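Local coordinates for Rod shape determining protein RodA (Thermus thermophilus, PDB 6BAR) that probably polymerises lipid-linked disaccharide-peptide units into peptidoglycan strands for cell wall elongation, as a membrane glycosyltransferase of the SEDS family, at residues 12-22 with 276-287. Residues are numbered along the deposited sequence; the frame is centred on the assembly and turned at random.
Sequences DWGLVFLVAAI and LYGLLLARLFAL
I22 lays its CD1 methyl over one face of the Y277 ring, 3.9 Å from the ring centroid and only 9° off the normal, a CH-pi contact. Because CG1 points anti to the carbonyl carbon, its branches divide the work: CG2 leans on CZ and the hydroxyl end of the tyrosine, while CG1 slides past CB of L276, running the opposite way. The tyrosine OH is itself tied by a hydrogen bond to the backbone oxygen of P330.

From this end, helices 13-22 and 276-287 run nearly antiparallel, at 152°, their axes coming within 9.8 Å at the closest approach, and illustrate how two helices of a membrane protein can combine an apolar seam with a polar end. L280 is a knob in a hole formed by L15, L18, V19 and I22; its CD1 lies 3.7 Å from CG2 of V19. L18 sets CD1 against the backbone of L279 and CG of R283, and L15 spreads its two methyls, CD1 to L280 and CD2 to L284 and L287.

At the far end D12 sits at the N-cap of helix 13-30, its OD2 accepting from L15 N at 3.2 Å. The D12 carboxylate also forms a salt bridge with R283, whose NH2 stands 2.6 Å from OD1 of D12, the two planes being turned 49° apart; the NH2 bond to OD2 is weak. An asparagine in its place would probably leave the R283 guanidinium without its countercharge.

Helix 336-354 borders the seam, with L350 against L15, L346 against V19 and H353 beside both D12 and L287, while helix 294-319 backs the other partner through V311 on Y277 and A304 on L284.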
loop_
_atom_site.group_PDB
_atom_site.type_symbol
_atom_site.label_atom_id
_atom_site.label_comp_id
_atom_site.label_asym_id
_atom_site.label_seq_id
_atom_site.Cartn_x
_atom_site.Cartn_y
_atom_site.Cartn_z
ATOM N N ASP A 12 -9.425 -6.030 15.770
ATOM C CA ASP A 12 -8.187 -6.642 16.246
ATOM C C ASP A 12 -7.270 -5.506 16.668
ATOM O O ASP A 12 -6.592 -4.902 15.838
ATOM C CB ASP A 12 -7.539 -7.509 15.175
ATOM C CG ASP A 12 -6.216 -8.092 15.631
ATOM O OD1 ASP A 12 -6.203 -8.903 16.580
ATOM O OD2 ASP A 12 -5.177 -7.727 15.049
ATOM N N TRP A 13 -7.249 -5.208 17.964
ATOM C CA TRP A 13 -6.491 -4.057 18.432
ATOM C C TRP A 13 -4.983 -4.275 18.360
ATOM O O TRP A 13 -4.235 -3.292 18.386
ATOM C CB TRP A 13 -6.921 -3.699 19.858
ATOM C CG TRP A 13 -8.396 -3.417 19.970
ATOM C CD1 TRP A 13 -9.382 -4.315 20.268
ATOM C CD2 TRP A 13 -9.054 -2.156 19.768
ATOM N NE1 TRP A 13 -10.610 -3.692 20.272
ATOM C CE2 TRP A 13 -10.435 -2.368 19.968
ATOM C CE3 TRP A 13 -8.609 -0.871 19.442
ATOM C CZ2 TRP A 13 -11.375 -1.340 19.852
ATOM C CZ3 TRP A 13 -9.542 0.147 19.327
ATOM C CH2 TRP A 13 -10.908 -0.094 19.532
ATOM N N GLY A 14 -4.521 -5.523 18.257
ATOM C CA GLY A 14 -3.097 -5.759 18.070
ATOM C C GLY A 14 -2.561 -5.115 16.804
ATOM O O GLY A 14 -1.505 -4.473 16.823
ATOM N N LEU A 15 -3.282 -5.269 15.690
ATOM C CA LEU A 15 -2.893 -4.606 14.449
ATOM C C LEU A 15 -2.895 -3.093 14.612
ATOM O O LEU A 15 -2.039 -2.394 14.052
ATOM C CB LEU A 15 -3.834 -5.025 13.320
ATOM C CG LEU A 15 -3.622 -4.375 11.954
ATOM C CD1 LEU A 15 -2.241 -4.713 11.414
ATOM C CD2 LEU A 15 -4.701 -4.821 10.985
ATOM N N VAL A 16 -3.855 -2.571 15.376
ATOM C CA VAL A 16 -3.893 -1.143 15.664
ATOM C C VAL A 16 -2.609 -0.710 16.372
ATOM O O VAL A 16 -1.988 0.298 16.008
ATOM C CB VAL A 16 -5.153 -0.805 16.483
ATOM C CG1 VAL A 16 -5.258 0.685 16.712
ATOM C CG2 VAL A 16 -6.398 -1.331 15.777
ATOM N N PHE A 17 -2.179 -1.476 17.385
ATOM C CA PHE A 17 -0.948 -1.120 18.092
ATOM C C PHE A 17 0.264 -1.219 17.177
ATOM O O PHE A 17 1.199 -0.421 17.294
ATOM C CB PHE A 17 -0.732 -1.999 19.328
ATOM C CG PHE A 17 0.664 -1.885 19.919
ATOM C CD1 PHE A 17 1.032 -0.767 20.660
ATOM C CD2 PHE A 17 1.605 -2.892 19.723
ATOM C CE1 PHE A 17 2.310 -0.654 21.198
ATOM C CE2 PHE A 17 2.887 -2.789 20.259
ATOM C CZ PHE A 17 3.237 -1.668 20.998
ATOM N N LEU A 18 0.270 -2.190 16.262
ATOM C CA LEU A 18 1.397 -2.320 15.339
ATOM C C LEU A 18 1.504 -1.104 14.417
ATOM O O LEU A 18 2.592 -0.527 14.239
ATOM C CB LEU A 18 1.261 -3.610 14.528
ATOM C CG LEU A 18 1.313 -4.943 15.285
ATOM C CD1 LEU A 18 1.309 -6.132 14.324
ATOM C CD2 LEU A 18 2.514 -5.015 16.214
ATOM N N VAL A 19 0.381 -0.707 13.810
ATOM C CA VAL A 19 0.385 0.476 12.951
ATOM C C VAL A 19 0.827 1.700 13.744
ATOM O O VAL A 19 1.673 2.480 13.287
ATOM C CB VAL A 19 -0.996 0.684 12.306
ATOM C CG1 VAL A 19 -1.059 2.031 11.591
ATOM C CG2 VAL A 19 -1.292 -0.439 11.334
ATOM N N ALA A 20 0.288 1.869 14.957
ATOM C CA ALA A 20 0.646 3.031 15.772
ATOM C C ALA A 20 2.126 3.029 16.147
ATOM O O ALA A 20 2.753 4.092 16.225
ATOM C CB ALA A 20 -0.224 3.081 17.028
ATOM N N ALA A 21 2.711 1.846 16.356
ATOM C CA ALA A 21 4.114 1.762 16.752
ATOM C C ALA A 21 5.041 2.116 15.594
ATOM O O ALA A 21 6.011 2.875 15.760
ATOM C CB ALA A 21 4.415 0.357 17.274
ATOM N N ILE A 22 4.750 1.582 14.405
ATOM C CA ILE A 22 5.542 1.952 13.234
ATOM C C ILE A 22 5.406 3.447 12.946
ATOM O O ILE A 22 6.397 4.124 12.641
ATOM C CB ILE A 22 5.146 1.080 12.026
ATOM C CG1 ILE A 22 5.321 -0.399 12.390
ATOM C CG2 ILE A 22 5.988 1.422 10.803
ATOM C CD1 ILE A 22 5.147 -1.363 11.236
ATOM N N LEU A 276 9.000 -5.111 13.408
ATOM C CA LEU A 276 7.682 -4.485 13.433
ATOM C C LEU A 276 6.937 -4.730 12.125
ATOM O O LEU A 276 5.735 -5.028 12.127
ATOM C CB LEU A 276 7.814 -2.987 13.708
ATOM C CG LEU A 276 7.928 -2.554 15.168
ATOM C CD1 LEU A 276 7.837 -1.040 15.271
ATOM C CD2 LEU A 276 6.853 -3.216 16.020
ATOM N N TYR A 277 7.644 -4.644 10.998
ATOM C CA TYR A 277 7.003 -4.923 9.716
ATOM C C TYR A 277 6.666 -6.401 9.563
ATOM O O TYR A 277 5.643 -6.744 8.957
ATOM C CB TYR A 277 7.887 -4.443 8.571
ATOM C CG TYR A 277 7.710 -2.973 8.335
ATOM C CD1 TYR A 277 6.580 -2.490 7.690
ATOM C CD2 TYR A 277 8.645 -2.061 8.796
ATOM C CE1 TYR A 277 6.403 -1.143 7.488
ATOM C CE2 TYR A 277 8.475 -0.713 8.599
ATOM C CZ TYR A 277 7.355 -0.260 7.945
ATOM O OH TYR A 277 7.186 1.088 7.747
ATOM N N GLY A 278 7.509 -7.288 10.102
ATOM C CA GLY A 278 7.209 -8.709 10.050
ATOM C C GLY A 278 5.981 -9.067 10.863
ATOM O O GLY A 278 5.132 -9.844 10.418
ATOM N N LEU A 279 5.857 -8.484 12.056
ATOM C CA LEU A 279 4.664 -8.689 12.870
ATOM C C LEU A 279 3.428 -8.103 12.204
ATOM O O LEU A 279 2.335 -8.674 12.306
ATOM C CB LEU A 279 4.849 -8.079 14.253
ATOM C CG LEU A 279 5.966 -8.693 15.085
ATOM C CD1 LEU A 279 5.879 -8.223 16.528
ATOM C CD2 LEU A 279 5.904 -10.203 14.998
ATOM N N LEU A 280 3.572 -6.960 11.525
ATOM C CA LEU A 280 2.422 -6.382 10.834
ATOM C C LEU A 280 1.956 -7.277 9.686
ATOM O O LEU A 280 0.753 -7.534 9.535
ATOM C CB LEU A 280 2.759 -4.980 10.333
ATOM C CG LEU A 280 1.614 -4.251 9.637
ATOM C CD1 LEU A 280 1.245 -2.952 10.353
ATOM C CD2 LEU A 280 1.989 -3.986 8.189
ATOM N N LEU A 281 2.891 -7.774 8.872
ATOM C CA LEU A 281 2.505 -8.687 7.796
ATOM C C LEU A 281 1.925 -9.984 8.353
ATOM O O LEU A 281 0.978 -10.545 7.783
ATOM C CB LEU A 281 3.701 -8.967 6.880
ATOM C CG LEU A 281 4.369 -7.780 6.165
ATOM C CD1 LEU A 281 5.552 -8.254 5.328
ATOM C CD2 LEU A 281 3.386 -6.982 5.306
ATOM N N ALA A 282 2.458 -10.458 9.487
ATOM C CA ALA A 282 1.924 -11.659 10.124
ATOM C C ALA A 282 0.490 -11.451 10.594
ATOM O O ALA A 282 -0.368 -12.309 10.378
ATOM C CB ALA A 282 2.806 -12.078 11.301
ATOM N N ARG A 283 0.212 -10.326 11.257
ATOM C CA ARG A 283 -1.148 -10.081 11.723
ATOM C C ARG A 283 -2.107 -9.887 10.557
ATOM O O ARG A 283 -3.266 -10.305 10.631
ATOM C CB ARG A 283 -1.191 -8.875 12.661
ATOM C CG ARG A 283 -1.124 -9.238 14.150
ATOM C CD ARG A 283 -2.223 -10.221 14.555
ATOM N NE ARG A 283 -2.106 -10.662 15.947
ATOM C CZ ARG A 283 -2.769 -10.123 16.968
ATOM N NH1 ARG A 283 -2.601 -10.592 18.199
ATOM N NH2 ARG A 283 -3.601 -9.115 16.759
ATOM N N LEU A 284 -1.642 -9.276 9.464
ATOM C CA LEU A 284 -2.494 -9.144 8.282
ATOM C C LEU A 284 -2.855 -10.509 7.703
ATOM O O LEU A 284 -4.029 -10.792 7.434
ATOM C CB LEU A 284 -1.808 -8.278 7.224
ATOM C CG LEU A 284 -1.817 -6.770 7.477
ATOM C CD1 LEU A 284 -1.007 -6.040 6.425
ATOM C CD2 LEU A 284 -3.248 -6.255 7.506
ATOM N N PHE A 285 -1.859 -11.374 7.505
ATOM C CA PHE A 285 -2.156 -12.700 6.969
ATOM C C PHE A 285 -2.908 -13.578 7.971
ATOM O O PHE A 285 -3.598 -14.515 7.558
ATOM C CB PHE A 285 -0.863 -13.375 6.500
ATOM C CG PHE A 285 -0.402 -12.917 5.137
ATOM C CD1 PHE A 285 -1.323 -12.539 4.170
ATOM C CD2 PHE A 285 0.946 -12.862 4.821
ATOM C CE1 PHE A 285 -0.907 -12.119 2.914
ATOM C CE2 PHE A 285 1.367 -12.442 3.566
ATOM C CZ PHE A 285 0.439 -12.069 2.612
ATOM N N ALA A 286 -2.807 -13.290 9.271
ATOM C CA ALA A 286 -3.604 -14.004 10.263
ATOM C C ALA A 286 -5.060 -13.563 10.213
ATOM O O ALA A 286 -5.968 -14.394 10.305
ATOM C CB ALA A 286 -3.033 -13.786 11.667
ATOM N N LEU A 287 -5.299 -12.256 10.082
ATOM C CA LEU A 287 -6.660 -11.782 9.877
ATOM C C LEU A 287 -7.222 -12.288 8.559
ATOM O O LEU A 287 -8.431 -12.524 8.454
ATOM C CB LEU A 287 -6.703 -10.254 9.929
ATOM C CG LEU A 287 -6.230 -9.607 11.237
ATOM C CD1 LEU A 287 -6.674 -8.157 11.290
ATOM C CD2 LEU A 287 -6.712 -10.377 12.463
#